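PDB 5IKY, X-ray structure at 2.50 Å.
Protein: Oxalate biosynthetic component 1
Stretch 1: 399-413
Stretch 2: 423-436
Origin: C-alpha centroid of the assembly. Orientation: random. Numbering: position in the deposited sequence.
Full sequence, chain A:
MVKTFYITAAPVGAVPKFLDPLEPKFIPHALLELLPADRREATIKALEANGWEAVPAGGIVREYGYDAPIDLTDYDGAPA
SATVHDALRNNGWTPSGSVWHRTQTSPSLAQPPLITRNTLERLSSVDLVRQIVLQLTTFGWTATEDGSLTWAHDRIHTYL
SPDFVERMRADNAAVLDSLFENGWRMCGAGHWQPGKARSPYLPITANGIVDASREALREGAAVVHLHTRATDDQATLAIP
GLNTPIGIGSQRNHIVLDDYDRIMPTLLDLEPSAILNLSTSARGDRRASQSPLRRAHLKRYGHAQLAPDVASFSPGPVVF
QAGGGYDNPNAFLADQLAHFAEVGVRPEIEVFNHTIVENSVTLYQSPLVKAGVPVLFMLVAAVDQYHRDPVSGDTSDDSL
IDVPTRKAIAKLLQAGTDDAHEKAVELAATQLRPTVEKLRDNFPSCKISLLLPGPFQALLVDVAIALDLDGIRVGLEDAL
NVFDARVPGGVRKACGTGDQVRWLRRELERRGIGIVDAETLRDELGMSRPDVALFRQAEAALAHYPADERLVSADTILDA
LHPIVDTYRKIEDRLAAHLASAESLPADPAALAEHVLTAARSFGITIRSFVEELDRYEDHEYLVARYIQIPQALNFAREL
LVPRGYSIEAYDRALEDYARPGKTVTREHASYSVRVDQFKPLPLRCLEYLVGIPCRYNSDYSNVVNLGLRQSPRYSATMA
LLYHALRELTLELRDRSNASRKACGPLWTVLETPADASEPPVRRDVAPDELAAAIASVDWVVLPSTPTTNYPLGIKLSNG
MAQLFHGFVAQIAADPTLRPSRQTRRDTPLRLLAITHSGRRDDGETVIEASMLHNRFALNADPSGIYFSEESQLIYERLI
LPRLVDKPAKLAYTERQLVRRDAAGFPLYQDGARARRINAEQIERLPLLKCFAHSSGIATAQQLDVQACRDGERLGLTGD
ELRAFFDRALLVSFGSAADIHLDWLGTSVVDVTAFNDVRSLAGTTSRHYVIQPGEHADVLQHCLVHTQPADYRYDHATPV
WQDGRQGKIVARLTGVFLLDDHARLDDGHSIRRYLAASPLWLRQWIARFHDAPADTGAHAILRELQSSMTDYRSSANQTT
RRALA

Stretch 1, residues 399-413: SLIDVPTRKAIAKLL
Stretch 2 (423-436) KAVELAATQLRPTV

Two helices run nearly antiparallel here, 403-413 against 423-436, with 158° between their N-to-C directions and axes 9.2 Å apart at closest approach. So close a packing goes with small residues on the second helix: the CA atoms of Ile 409 and Ala 424 lie 5.1 Å apart. At the other end the loop before the first helix lies alongside, with the CA of Ile 401 5.7 Å from that of Gln 431 and the CA of Leu 400 6.4 Å from that of Leu 432. The second helix is kinked near Pro 434, which has no amide hydrogen to give to the turn before.

Gln 431 gives up the most surface, 88 Å². Its CA-to-CB bond points toward the first stretch, and chi1 -74° (m), chi2 -93° and chi3 -43° bring the amide to the helix start. There Asp 402 N donates to Gln 431 OE1 (3.0 Å, 168°), so a side chain of one helix serves a backbone amide at the N-terminus of the other. A water donates to the same OE1 (2.9 Å) and to Leu 400 O (2.7 Å), bridging the two. Asp 402 (phi/psi -60/147, chi1 64°, p) is the N-cap: its OD1 accepts from Thr 405 N at 2.7 Å, satisfying an amide that has no earlier turn to bond to. Asp 402 OD2 lies 2.8 Å from Gln 431 NE2.

Leu 400 covers 73 Å². It lies outside the helix (-60/-45; chi1 m, chi2 t). Its CB meets Leu 432 CD2 at 3.9 Å, while its CD2 reaches Thr 435 OG1 at 4.0 Å. Ile 401, extended at -105/116 (m, t), leads into the cap; its CG1 packs on Leu 432 CD2 at 4.1 Å and its CD1 on Ala 428 CB at 4.3 Å.

Leu 427, toward the first helix with chi1 m and chi2 t, shares third place with Ala 424 at 61 Å² each. Leu 427 CB lies 3.7 Å from Ile 409 CG1, and Leu 427 CD1 lies 3.9 Å from Leu 412 CD1. One turn earlier, Ala 424 CB is met by Ile 409 CG2 and Leu 412 CB, both at 4.2 Å, and by Leu 413 CD2 at 4.3 Å. Ile 409 (m, t) also places CD1 3.9 Å from Ala 428 CB. The rule is simple: Ala 424 and Ala 428 receive branched side chains, leucine fills between the helices, and polar groups gather at the capped end.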

ATOM      1  N   SER A 399     -38.130   1.463   7.663  1.00 59.54           N
ATOM      2  CA  SER A 399     -36.725   1.541   8.053  1.00 49.39           C
ATOM      3  C   SER A 399     -36.295   0.332   8.876  1.00 51.48           C
ATOM      4  O   SER A 399     -37.096  -0.239   9.617  1.00 70.06           O
ATOM      5  CB  SER A 399     -36.465   2.826   8.846  1.00 53.04           C
ATOM      6  OG  SER A 399     -37.000   3.958   8.180  1.00 53.38           O
ATOM      7  N   LEU A 400     -35.029  -0.056   8.738  1.00 61.06           N
ATOM      8  CA  LEU A 400     -34.468  -1.150   9.524  1.00 57.40           C
ATOM      9  C   LEU A 400     -34.550  -0.817  11.006  1.00 66.22           C
ATOM     10  O   LEU A 400     -34.942  -1.648  11.823  1.00 66.84           O
ATOM     11  CB  LEU A 400     -33.021  -1.428   9.118  1.00 46.46           C
ATOM     12  CG  LEU A 400     -32.802  -1.916   7.685  1.00 57.65           C
ATOM     13  CD1 LEU A 400     -31.326  -2.183   7.435  1.00 49.19           C
ATOM     14  CD2 LEU A 400     -33.631  -3.164   7.409  1.00 58.37           C
ATOM     15  N   ILE A 401     -34.171   0.412  11.339  1.00 55.67           N
ATOM     16  CA  ILE A 401     -34.410   0.959  12.665  1.00 60.28           C
ATOM     17  C   ILE A 401     -35.563   1.945  12.554  1.00 60.20           C
ATOM     18  O   ILE A 401     -35.448   2.948  11.851  1.00 69.85           O
ATOM     19  CB  ILE A 401     -33.164   1.664  13.234  1.00 53.89           C
ATOM     20  CG1 ILE A 401     -31.976   0.703  13.269  1.00 59.90           C
ATOM     21  CG2 ILE A 401     -33.445   2.215  14.625  1.00 62.89           C
ATOM     22  CD1 ILE A 401     -30.727   1.300  13.874  1.00 62.37           C
ATOM     23  N   ASP A 402     -36.678   1.659  13.223  1.00 68.74           N
ATOM     24  CA  ASP A 402     -37.857   2.509  13.088  1.00 77.37           C
ATOM     25  C   ASP A 402     -37.538   3.931  13.530  1.00 63.15           C
ATOM     26  O   ASP A 402     -36.710   4.145  14.416  1.00 71.03           O
ATOM     27  CB  ASP A 402     -39.050   1.950  13.879  1.00 73.78           C
ATOM     28  CG  ASP A 402     -38.810   1.926  15.377  1.00 95.54           C
ATOM     29  OD1 ASP A 402     -38.894   2.995  16.017  1.00112.37           O
ATOM     30  OD2 ASP A 402     -38.564   0.832  15.922  1.00107.74           O
ATOM     31  N   VAL A 403     -38.186   4.894  12.883  1.00 70.91           N
ATOM     32  CA  VAL A 403     -37.939   6.313  13.123  1.00 75.42           C
ATOM     33  C   VAL A 403     -38.064   6.735  14.599  1.00 73.07           C
ATOM     34  O   VAL A 403     -37.219   7.490  15.084  1.00 90.41           O
ATOM     35  CB  VAL A 403     -38.883   7.182  12.255  1.00 72.86           C
ATOM     36  CG1 VAL A 403     -38.715   8.655  12.581  1.00 56.69           C
ATOM     37  CG2 VAL A 403     -38.621   6.923  10.776  1.00 52.64           C
ATOM     38  N   PRO A 404     -39.101   6.258  15.320  1.00 79.39           N
ATOM     39  CA  PRO A 404     -39.125   6.601  16.749  1.00 78.38           C
ATOM     40  C   PRO A 404     -37.882   6.130  17.504  1.00 68.63           C
ATOM     41  O   PRO A 404     -37.391   6.842  18.381  1.00 81.57           O
ATOM     42  CB  PRO A 404     -40.374   5.876  17.261  1.00 63.51           C
ATOM     43  CG  PRO A 404     -41.262   5.800  16.080  1.00 75.96           C
ATOM     44  CD  PRO A 404     -40.346   5.578  14.911  1.00 85.84           C
ATOM     45  N   THR A 405     -37.378   4.949  17.159  1.00 65.32           N
ATOM     46  CA  THR A 405     -36.195   4.411  17.818  1.00 67.49           C
ATOM     47  C   THR A 405     -34.940   5.177  17.402  1.00 73.74           C
ATOM     48  O   THR A 405     -34.047   5.398  18.221  1.00 76.93           O
ATOM     49  CB  THR A 405     -36.008   2.912  17.516  1.00 70.26           C
ATOM     50  OG1 THR A 405     -37.195   2.200  17.888  1.00 80.93           O
ATOM     51  CG2 THR A 405     -34.830   2.347  18.296  1.00 61.38           C
ATOM     52  N   ARG A 406     -34.875   5.592  16.139  1.00 67.87           N
ATOM     53  CA  ARG A 406     -33.735   6.375  15.671  1.00 67.27           C
ATOM     54  C   ARG A 406     -33.663   7.709  16.401  1.00 79.42           C
ATOM     55  O   ARG A 406     -32.593   8.132  16.839  1.00103.48           O
ATOM     56  CB  ARG A 406     -33.800   6.625  14.163  1.00 58.46           C
ATOM     57  CG  ARG A 406     -32.627   7.476  13.671  1.00 63.28           C
ATOM     58  CD  ARG A 406     -32.847   8.065  12.288  1.00 57.51           C
ATOM     59  NE  ARG A 406     -34.124   8.765  12.173  1.00 82.22           N
ATOM     60  CZ  ARG A 406     -34.368   9.971  12.676  1.00 68.33           C
ATOM     61  NH1 ARG A 406     -33.430  10.619  13.350  1.00 80.18           N
ATOM     62  NH2 ARG A 406     -35.560  10.528  12.514  1.00 70.16           N
ATOM     63  N   LYS A 407     -34.811   8.369  16.522  1.00 79.63           N
ATOM     64  CA  LYS A 407     -34.887   9.652  17.204  1.00 74.17           C
ATOM     65  C   LYS A 407     -34.511   9.506  18.674  1.00 72.77           C
ATOM     66  O   LYS A 407     -33.855  10.378  19.245  1.00 76.48           O
ATOM     67  CB  LYS A 407     -36.289  10.249  17.066  1.00 71.66           C
ATOM     68  CG  LYS A 407     -36.584  10.800  15.680  1.00 74.63           C
ATOM     69  CD  LYS A 407     -38.024  11.274  15.554  1.00 73.13           C
ATOM     70  CE  LYS A 407     -38.291  11.866  14.177  1.00 76.37           C
ATOM     71  NZ  LYS A 407     -39.723  12.230  13.984  1.00 86.20           N
ATOM     72  N   ALA A 408     -34.924   8.396  19.275  1.00 61.60           N
ATOM     73  CA  ALA A 408     -34.562   8.093  20.653  1.00 65.22           C
ATOM     74  C   ALA A 408     -33.051   7.929  20.783  1.00 77.14           C
ATOM     75  O   ALA A 408     -32.420   8.582  21.613  1.00 93.82           O
ATOM     76  CB  ALA A 408     -35.279   6.839  21.130  1.00 60.02           C
ATOM     77  N   ILE A 409     -32.483   7.061  19.949  1.00 87.41           N
ATOM     78  CA  ILE A 409     -31.044   6.799  19.937  1.00 80.13           C
ATOM     79  C   ILE A 409     -30.218   8.074  19.752  1.00 76.07           C
ATOM     80  O   ILE A 409     -29.202   8.269  20.423  1.00 69.98           O
ATOM     81  CB  ILE A 409     -30.676   5.793  18.822  1.00 67.31           C
ATOM     82  CG1 ILE A 409     -31.192   4.396  19.174  1.00 68.18           C
ATOM     83  CG2 ILE A 409     -29.174   5.755  18.597  1.00 52.28           C
ATOM     84  CD1 ILE A 409     -30.938   3.358  18.099  1.00 59.31           C
ATOM     85  N   ALA A 410     -30.670   8.943  18.852  1.00 71.10           N
ATOM     86  CA  ALA A 410     -29.979  10.197  18.573  1.00 68.21           C
ATOM     87  C   ALA A 410     -29.877  11.073  19.819  1.00 83.43           C
ATOM     88  O   ALA A 410     -28.906  11.810  19.990  1.00 95.75           O
ATOM     89  CB  ALA A 410     -30.682  10.951  17.452  1.00 53.41           C
ATOM     90  N   LYS A 411     -30.880  10.988  20.688  1.00 70.95           N
ATOM     91  CA  LYS A 411     -30.887  11.783  21.911  1.00 86.96           C
ATOM     92  C   LYS A 411     -29.890  11.266  22.943  1.00 92.26           C
ATOM     93  O   LYS A 411     -29.227  12.051  23.620  1.00110.35           O
ATOM     94  CB  LYS A 411     -32.287  11.817  22.525  1.00 87.28           C
ATOM     95  CG  LYS A 411     -33.118  13.020  22.117  1.00 90.19           C
ATOM     96  CD  LYS A 411     -34.186  13.320  23.160  1.00101.59           C
ATOM     97  CE  LYS A 411     -33.680  13.045  24.571  1.00 99.75           C
ATOM     98  NZ  LYS A 411     -34.470  13.767  25.608  1.00104.89           N
ATOM     99  N   LEU A 412     -29.788   9.946  23.064  1.00 84.15           N
ATOM    100  CA  LEU A 412     -28.853   9.347  24.009  1.00 86.60           C
ATOM    101  C   LEU A 412     -27.412   9.634  23.600  1.00 86.72           C
ATOM    102  O   LEU A 412     -26.528   9.759  24.448  1.00 84.98           O
ATOM    103  CB  LEU A 412     -29.080   7.839  24.121  1.00 78.81           C
ATOM    104  CG  LEU A 412     -30.401   7.398  24.757  1.00 92.18           C
ATOM    105  CD1 LEU A 412     -31.251   6.614  23.770  1.00 88.80           C
ATOM    106  CD2 LEU A 412     -30.151   6.590  26.019  1.00 92.01           C
ATOM    107  N   LEU A 413     -27.182   9.742  22.296  1.00 80.03           N
ATOM    108  CA  LEU A 413     -25.863  10.083  21.781  1.00 82.14           C
ATOM    109  C   LEU A 413     -25.469  11.493  22.210  1.00 81.67           C
ATOM    110  O   LEU A 413     -24.305  11.758  22.508  1.00 80.24           O
ATOM    111  CB  LEU A 413     -25.832   9.962  20.257  1.00 67.53           C
ATOM    112  CG  LEU A 413     -25.989   8.547  19.703  1.00 72.46           C
ATOM    113  CD1 LEU A 413     -25.965   8.552  18.181  1.00 71.39           C
ATOM    114  CD2 LEU A 413     -24.900   7.644  20.254  1.00 65.37           C
ATOM    115  N   LYS A 423     -27.341   2.072  26.268  1.00 67.28           N
ATOM    116  CA  LYS A 423     -28.760   2.041  25.932  1.00 84.58           C
ATOM    117  C   LYS A 423     -28.954   2.289  24.440  1.00 83.64           C
ATOM    118  O   LYS A 423     -29.839   1.706  23.813  1.00 81.85           O
ATOM    119  CB  LYS A 423     -29.536   3.075  26.751  1.00 72.85           C
ATOM    120  N   ALA A 424     -28.116   3.152  23.874  1.00 62.77           N
ATOM    121  CA  ALA A 424     -28.161   3.430  22.444  1.00 61.60           C
ATOM    122  C   ALA A 424     -27.750   2.199  21.642  1.00 72.34           C
ATOM    123  O   ALA A 424     -28.349   1.891  20.610  1.00 69.08           O
ATOM    124  CB  ALA A 424     -27.264   4.611  22.103  1.00 66.27           C
ATOM    125  N   VAL A 425     -26.728   1.499  22.125  1.00 71.76           N
ATOM    126  CA  VAL A 425     -26.240   0.295  21.461  1.00 67.91           C
ATOM    127  C   VAL A 425     -27.285  -0.812  21.506  1.00 71.46           C
ATOM    128  O   VAL A 425     -27.544  -1.475  20.500  1.00 82.33           O
ATOM    129  CB  VAL A 425     -24.929  -0.211  22.100  1.00 65.41           C
ATOM    130  CG1 VAL A 425     -24.535  -1.559  21.515  1.00 52.12           C
ATOM    131  CG2 VAL A 425     -23.815   0.804  21.896  1.00 62.55           C
ATOM    132  N   GLU A 426     -27.891  -1.000  22.675  1.00 77.61           N
ATOM    133  CA  GLU A 426     -28.917  -2.021  22.851  1.00 74.62           C
ATOM    134  C   GLU A 426     -30.117  -1.757  21.947  1.00 81.18           C
ATOM    135  O   GLU A 426     -30.657  -2.679  21.336  1.00 82.46           O
ATOM    136  CB  GLU A 426     -29.363  -2.091  24.314  1.00 68.46           C
ATOM    137  N   LEU A 427     -30.526  -0.494  21.864  1.00 64.50           N
ATOM    138  CA  LEU A 427     -31.647  -0.105  21.012  1.00 66.71           C
ATOM    139  C   LEU A 427     -31.366  -0.425  19.548  1.00 78.19           C
ATOM    140  O   LEU A 427     -32.221  -0.960  18.844  1.00 77.23           O
ATOM    141  CB  LEU A 427     -31.953   1.387  21.171  1.00 64.51           C
ATOM    142  CG  LEU A 427     -32.721   1.812  22.423  1.00 69.76           C
ATOM    143  CD1 LEU A 427     -32.959   3.318  22.426  1.00 57.73           C
ATOM    144  CD2 LEU A 427     -34.034   1.059  22.527  1.00 58.29           C
ATOM    145  N   ALA A 428     -30.159  -0.097  19.099  1.00 72.43           N
ATOM    146  CA  ALA A 428     -29.770  -0.320  17.712  1.00 63.39           C
ATOM    147  C   ALA A 428     -29.654  -1.810  17.397  1.00 64.10           C
ATOM    148  O   ALA A 428     -30.124  -2.270  16.355  1.00 58.25           O
ATOM    149  CB  ALA A 428     -28.458   0.388  17.414  1.00 50.96           C
ATOM    150  N   ALA A 429     -29.035  -2.559  18.304  1.00 58.88           N
ATOM    151  CA  ALA A 429     -28.815  -3.987  18.103  1.00 57.21           C
ATOM    152  C   ALA A 429     -30.119  -4.784  18.119  1.00 60.12           C
ATOM    153  O   ALA A 429     -30.315  -5.685  17.304  1.00 74.43           O
ATOM    154  CB  ALA A 429     -27.859  -4.523  19.155  1.00 61.82           C
ATOM    155  N   THR A 430     -31.007  -4.449  19.051  1.00 69.03           N
ATOM    156  CA  THR A 430     -32.284  -5.145  19.184  1.00 67.65           C
ATOM    157  C   THR A 430     -33.151  -4.965  17.939  1.00 69.72           C
ATOM    158  O   THR A 430     -33.864  -5.879  17.526  1.00 81.94           O
ATOM    159  CB  THR A 430     -33.053  -4.652  20.425  1.00 61.30           C
ATOM    160  OG1 THR A 430     -32.263  -4.885  21.597  1.00 76.01           O
ATOM    161  CG2 THR A 430     -34.377  -5.380  20.565  1.00 58.14           C
ATOM    162  N   GLN A 431     -33.070  -3.784  17.333  1.00 56.55           N
ATOM    163  CA  GLN A 431     -33.832  -3.483  16.126  1.00 55.54           C
ATOM    164  C   GLN A 431     -33.259  -4.173  14.888  1.00 71.24           C
ATOM    165  O   GLN A 431     -33.999  -4.549  13.979  1.00 68.90           O
ATOM    166  CB  GLN A 431     -33.879  -1.970  15.899  1.00 55.28           C
ATOM    167  CG  GLN A 431     -34.804  -1.230  16.845  1.00 70.94           C
ATOM    168  CD  GLN A 431     -36.192  -1.049  16.265  1.00 80.91           C
ATOM    169  OE1 GLN A 431     -36.347  -0.720  15.087  1.00 76.25           O
ATOM    170  NE2 GLN A 431     -37.212  -1.268  17.087  1.00 81.89           N
ATOM    171  N   LEU A 432     -31.939  -4.332  14.856  1.00 59.74           N
ATOM    172  CA  LEU A 432     -31.266  -4.890  13.688  1.00 53.19           C
ATOM    173  C   LEU A 432     -31.172  -6.412  13.736  1.00 63.21           C
ATOM    174  O   LEU A 432     -31.130  -7.069  12.694  1.00 57.25           O
ATOM    175  CB  LEU A 432     -29.865  -4.292  13.552  1.00 51.59           C
ATOM    176  CG  LEU A 432     -29.792  -2.830  13.108  1.00 58.18           C
ATOM    177  CD1 LEU A 432     -28.362  -2.324  13.190  1.00 59.64           C
ATOM    178  CD2 LEU A 432     -30.339  -2.667  11.699  1.00 51.07           C
ATOM    179  N   ARG A 433     -31.141  -6.964  14.947  1.00 62.24           N
ATOM    180  CA  ARG A 433     -30.968  -8.405  15.146  1.00 68.66           C
ATOM    181  C   ARG A 433     -31.943  -9.298  14.359  1.00 65.70           C
ATOM    182  O   ARG A 433     -31.514 -10.304  13.790  1.00 61.80           O
ATOM    183  CB  ARG A 433     -31.060  -8.738  16.638  1.00 66.73           C
ATOM    184  CG  ARG A 433     -31.004 -10.226  16.956  1.00 70.18           C
ATOM    185  CD  ARG A 433     -29.925 -10.522  17.983  1.00 58.66           C
ATOM    186  NE  ARG A 433     -29.951  -9.557  19.077  1.00 87.49           N
ATOM    187  CZ  ARG A 433     -28.869  -9.116  19.712  1.00 93.22           C
ATOM    188  NH1 ARG A 433     -27.665  -9.555  19.362  1.00 74.18           N
ATOM    189  NH2 ARG A 433     -28.990  -8.235  20.695  1.00 90.76           N
ATOM    190  N   PRO A 434     -33.248  -8.952  14.323  1.00 61.54           N
ATOM    191  CA  PRO A 434     -34.141  -9.813  13.533  1.00 62.02           C
ATOM    192  C   PRO A 434     -33.775  -9.834  12.053  1.00 64.41           C
ATOM    193  O   PRO A 434     -33.876 -10.882  11.415  1.00 64.05           O
ATOM    194  CB  PRO A 434     -35.520  -9.178  13.738  1.00 56.17           C
ATOM    195  CG  PRO A 434     -35.407  -8.444  15.026  1.00 52.51           C
ATOM    196  CD  PRO A 434     -34.008  -7.912  15.043  1.00 59.99           C
ATOM    197  N   THR A 435     -33.354  -8.690  11.521  1.00 61.30           N
ATOM    198  CA  THR A 435     -32.944  -8.605  10.123  1.00 54.98           C
ATOM    199  C   THR A 435     -31.682  -9.428   9.866  1.00 63.52           C
ATOM    200  O   THR A 435     -31.615 -10.188   8.899  1.00 61.37           O
ATOM    201  CB  THR A 435     -32.703  -7.145   9.697  1.00 51.43           C
ATOM    202  OG1 THR A 435     -33.951  -6.441   9.686  1.00 67.52           O
ATOM    203  CG2 THR A 435     -32.075  -7.086   8.305  1.00 45.47           C
ATOM    204  N   VAL A 436     -30.689  -9.276  10.739  1.00 46.40           N
ATOM    205  CA  VAL A 436     -29.452 -10.039  10.627  1.00 54.09           C
ATOM    206  C   VAL A 436     -29.731 -11.538  10.675  1.00 57.33           C
ATOM    207  O   VAL A 436     -29.305 -12.287   9.796  1.00 59.51           O
ATOM    208  CB  VAL A 436     -28.456  -9.680  11.743  1.00 58.07           C
ATOM    209  CG1 VAL A 436     -27.230 -10.575  11.664  1.00 45.43           C
ATOM    210  CG2 VAL A 436     -28.063  -8.212  11.657  1.00 59.40           C
TER
HETATM  211  O   HOH W   1     -37.207  -2.562  12.957  1.00 70.74           O